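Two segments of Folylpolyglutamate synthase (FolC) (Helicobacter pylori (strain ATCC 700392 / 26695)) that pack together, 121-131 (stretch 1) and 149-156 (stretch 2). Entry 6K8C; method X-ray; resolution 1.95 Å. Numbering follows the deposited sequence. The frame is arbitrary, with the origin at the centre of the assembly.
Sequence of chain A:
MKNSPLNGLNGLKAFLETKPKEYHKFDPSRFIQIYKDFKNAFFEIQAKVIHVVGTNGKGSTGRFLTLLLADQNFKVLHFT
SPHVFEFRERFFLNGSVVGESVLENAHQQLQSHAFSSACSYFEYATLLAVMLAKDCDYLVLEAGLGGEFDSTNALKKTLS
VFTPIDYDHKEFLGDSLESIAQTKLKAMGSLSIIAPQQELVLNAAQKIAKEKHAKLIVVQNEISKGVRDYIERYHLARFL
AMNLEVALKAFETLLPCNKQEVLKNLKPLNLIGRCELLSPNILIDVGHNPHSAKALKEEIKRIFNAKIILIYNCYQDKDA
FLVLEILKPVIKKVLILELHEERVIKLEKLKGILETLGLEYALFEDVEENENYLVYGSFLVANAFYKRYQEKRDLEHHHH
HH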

# COMPACT_ATOMS: atom_id res chain seq x y z
N TYR A 121 5.89 0.97 -16.86
CA TYR A 121 4.56 1.17 -16.30
C TYR A 121 4.61 1.98 -15.00
O TYR A 121 3.95 3.01 -14.86
CB TYR A 121 3.91 -0.20 -16.07
CG TYR A 121 2.51 -0.18 -15.48
CD1 TYR A 121 2.31 -0.15 -14.11
CD2 TYR A 121 1.39 -0.24 -16.31
CE1 TYR A 121 1.05 -0.16 -13.57
CE2 TYR A 121 0.12 -0.25 -15.78
CZ TYR A 121 -0.05 -0.21 -14.41
OH TYR A 121 -1.32 -0.22 -13.87
N PHE A 122 5.42 1.53 -14.04
CA PHE A 122 5.48 2.22 -12.76
C PHE A 122 6.15 3.58 -12.87
O PHE A 122 5.77 4.51 -12.16
CB PHE A 122 6.20 1.35 -11.72
CG PHE A 122 6.23 1.97 -10.34
CD1 PHE A 122 5.07 2.05 -9.59
CD2 PHE A 122 7.40 2.49 -9.82
CE1 PHE A 122 5.08 2.63 -8.32
CE2 PHE A 122 7.42 3.06 -8.56
CZ PHE A 122 6.26 3.13 -7.81
N GLU A 123 7.14 3.71 -13.76
CA GLU A 123 7.76 5.01 -13.98
C GLU A 123 6.76 6.03 -14.51
O GLU A 123 6.79 7.20 -14.12
CB GLU A 123 8.97 4.87 -14.92
CG GLU A 123 10.16 4.17 -14.25
CD GLU A 123 11.22 3.72 -15.24
OE1 GLU A 123 11.02 3.87 -16.46
OE2 GLU A 123 12.26 3.22 -14.78
N TYR A 124 5.85 5.60 -15.39
CA TYR A 124 4.83 6.51 -15.90
C TYR A 124 3.83 6.89 -14.81
O TYR A 124 3.40 8.05 -14.73
CB TYR A 124 4.10 5.88 -17.08
CG TYR A 124 3.31 6.90 -17.88
CD1 TYR A 124 3.95 7.96 -18.51
CD2 TYR A 124 1.93 6.80 -17.99
CE1 TYR A 124 3.24 8.90 -19.23
CE2 TYR A 124 1.21 7.73 -18.71
CZ TYR A 124 1.87 8.78 -19.33
OH TYR A 124 1.15 9.70 -20.04
N ALA A 125 3.44 5.92 -13.96
CA ALA A 125 2.59 6.24 -12.82
C ALA A 125 3.23 7.29 -11.93
O ALA A 125 2.55 8.20 -11.43
CB ALA A 125 2.29 4.97 -12.02
N THR A 126 4.55 7.20 -11.73
CA THR A 126 5.27 8.18 -10.92
C THR A 126 5.16 9.58 -11.53
O THR A 126 4.90 10.55 -10.82
CB THR A 126 6.73 7.76 -10.76
OG1 THR A 126 6.80 6.47 -10.12
CG2 THR A 126 7.51 8.77 -9.92
N LEU A 127 5.38 9.70 -12.84
CA LEU A 127 5.25 11.00 -13.48
C LEU A 127 3.83 11.53 -13.39
O LEU A 127 3.61 12.73 -13.19
CB LEU A 127 5.69 10.94 -14.95
CG LEU A 127 7.16 10.66 -15.25
CD1 LEU A 127 7.41 10.80 -16.75
CD2 LEU A 127 8.08 11.58 -14.46
N LEU A 128 2.83 10.64 -13.53
CA LEU A 128 1.45 11.06 -13.38
C LEU A 128 1.20 11.62 -11.98
O LEU A 128 0.50 12.62 -11.81
CB LEU A 128 0.51 9.90 -13.67
CG LEU A 128 0.32 9.49 -15.14
CD1 LEU A 128 -0.45 8.18 -15.22
CD2 LEU A 128 -0.38 10.59 -15.92
N ALA A 129 1.78 10.98 -10.96
CA ALA A 129 1.63 11.48 -9.59
C ALA A 129 2.22 12.88 -9.46
O ALA A 129 1.60 13.77 -8.85
CB ALA A 129 2.28 10.52 -8.60
N VAL A 130 3.41 13.10 -10.01
CA VAL A 130 4.04 14.42 -9.92
C VAL A 130 3.21 15.46 -10.66
O VAL A 130 3.05 16.59 -10.19
CB VAL A 130 5.48 14.37 -10.45
CG1 VAL A 130 6.14 15.75 -10.35
CG2 VAL A 130 6.29 13.33 -9.69
N MET A 131 2.67 15.09 -11.83
CA MET A 131 1.82 16.02 -12.57
C MET A 131 0.58 16.37 -11.77
O MET A 131 0.19 17.55 -11.68
CB MET A 131 1.42 15.40 -13.92
CG MET A 131 2.48 15.52 -15.00
SD MET A 131 2.76 17.22 -15.55
CE MET A 131 1.17 17.61 -16.26
N PHE A 149 17.10 1.60 -6.56
CA PHE A 149 16.92 2.21 -7.87
C PHE A 149 15.45 2.43 -8.21
O PHE A 149 15.11 2.59 -9.38
CB PHE A 149 17.59 1.36 -8.95
CG PHE A 149 19.03 1.04 -8.66
CD1 PHE A 149 19.98 2.05 -8.61
CD2 PHE A 149 19.43 -0.26 -8.45
CE1 PHE A 149 21.30 1.77 -8.35
CE2 PHE A 149 20.76 -0.56 -8.19
CZ PHE A 149 21.70 0.46 -8.14
N ASP A 150 14.58 2.44 -7.20
CA ASP A 150 13.16 2.69 -7.44
C ASP A 150 12.98 4.07 -8.07
O ASP A 150 13.75 5.00 -7.83
CB ASP A 150 12.37 2.60 -6.14
CG ASP A 150 10.88 2.49 -6.37
OD1 ASP A 150 10.42 1.41 -6.80
OD2 ASP A 150 10.17 3.49 -6.12
N SER A 151 11.94 4.19 -8.90
CA SER A 151 11.70 5.45 -9.59
C SER A 151 11.42 6.59 -8.61
O SER A 151 11.83 7.73 -8.87
CB SER A 151 10.54 5.30 -10.58
OG SER A 151 9.30 5.19 -9.91
N THR A 152 10.75 6.30 -7.49
CA THR A 152 10.46 7.36 -6.53
C THR A 152 11.72 7.91 -5.88
O THR A 152 11.67 9.00 -5.29
CB THR A 152 9.49 6.87 -5.45
OG1 THR A 152 10.05 5.73 -4.78
CG2 THR A 152 8.16 6.49 -6.06
N ASN A 153 12.84 7.19 -5.97
CA ASN A 153 14.10 7.68 -5.43
C ASN A 153 14.63 8.91 -6.15
O ASN A 153 15.49 9.61 -5.60
CB ASN A 153 15.16 6.58 -5.49
CG ASN A 153 15.19 5.74 -4.24
OD1 ASN A 153 15.13 6.26 -3.13
ND2 ASN A 153 15.26 4.42 -4.41
N ALA A 154 14.16 9.19 -7.37
CA ALA A 154 14.71 10.28 -8.16
C ALA A 154 14.20 11.64 -7.71
O ALA A 154 14.82 12.66 -8.05
CB ALA A 154 14.38 10.07 -9.64
N LEU A 155 13.10 11.70 -6.97
CA LEU A 155 12.56 12.97 -6.52
C LEU A 155 13.30 13.42 -5.26
O LEU A 155 13.67 12.61 -4.41
CB LEU A 155 11.06 12.84 -6.25
CG LEU A 155 10.11 12.88 -7.44
CD1 LEU A 155 10.19 11.59 -8.26
CD2 LEU A 155 8.69 13.11 -6.97
N LYS A 156 13.53 14.73 -5.15
CA LYS A 156 14.14 15.26 -3.94
C LYS A 156 13.16 15.08 -2.78
O LYS A 156 11.95 15.28 -2.93
CB LYS A 156 14.51 16.73 -4.11
CG LYS A 156 15.88 16.94 -4.75
CD LYS A 156 16.15 18.41 -5.04
CE LYS A 156 17.19 18.57 -6.14
NZ LYS A 156 17.37 20.00 -6.53
O HOH W 1 12.85 3.25 -11.95

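Stretch 1 is helical throughout. Half of stretch 2 is a 3-10 segment, 151-154; the rest is loop or turn. The two run side by side in the same sense: Glu123 lies nearest Ser151, and Val130 nearest Leu155. Glu123 CA and Ser151 CA are 5.9 Å apart, and Val130 CA and Leu155 CA are 9.3 Å apart, so the backbones diverge.

Ser151 covers the most surface. Its CB points toward the helix, and its OG lies 2.8 Å from Thr126 OG1 in a hydrogen bond. This is the one direct hydrogen bond between the stretches, and either hydroxyl could be the donor. Ser151 CB also rests 3.9 Å from Glu123 CG, against the aliphatic part of that side chain.

Phe122 comes next. Its CE2 approaches Ser151 OG at 3.1 Å, a close contact of ring carbon and hydroxyl. Asp150 OD2 sits at the ring edge, 3.7 Å from Phe122 CE2, where the ring hydrogens carry slight positive charge. Asp150 OD2 also accepts hydrogen bonds from Thr152 OG1 at 2.6 Å and Thr152 N at 3.2 Å, which braces the start of the 3-10 turn.

Thr126 also offers its methyl: CG2 is 4.2 Å from Leu155 CD1. One helical turn on, Val130 CG2 meets Leu155 CD2 at 3.6 Å, a purely apolar contact.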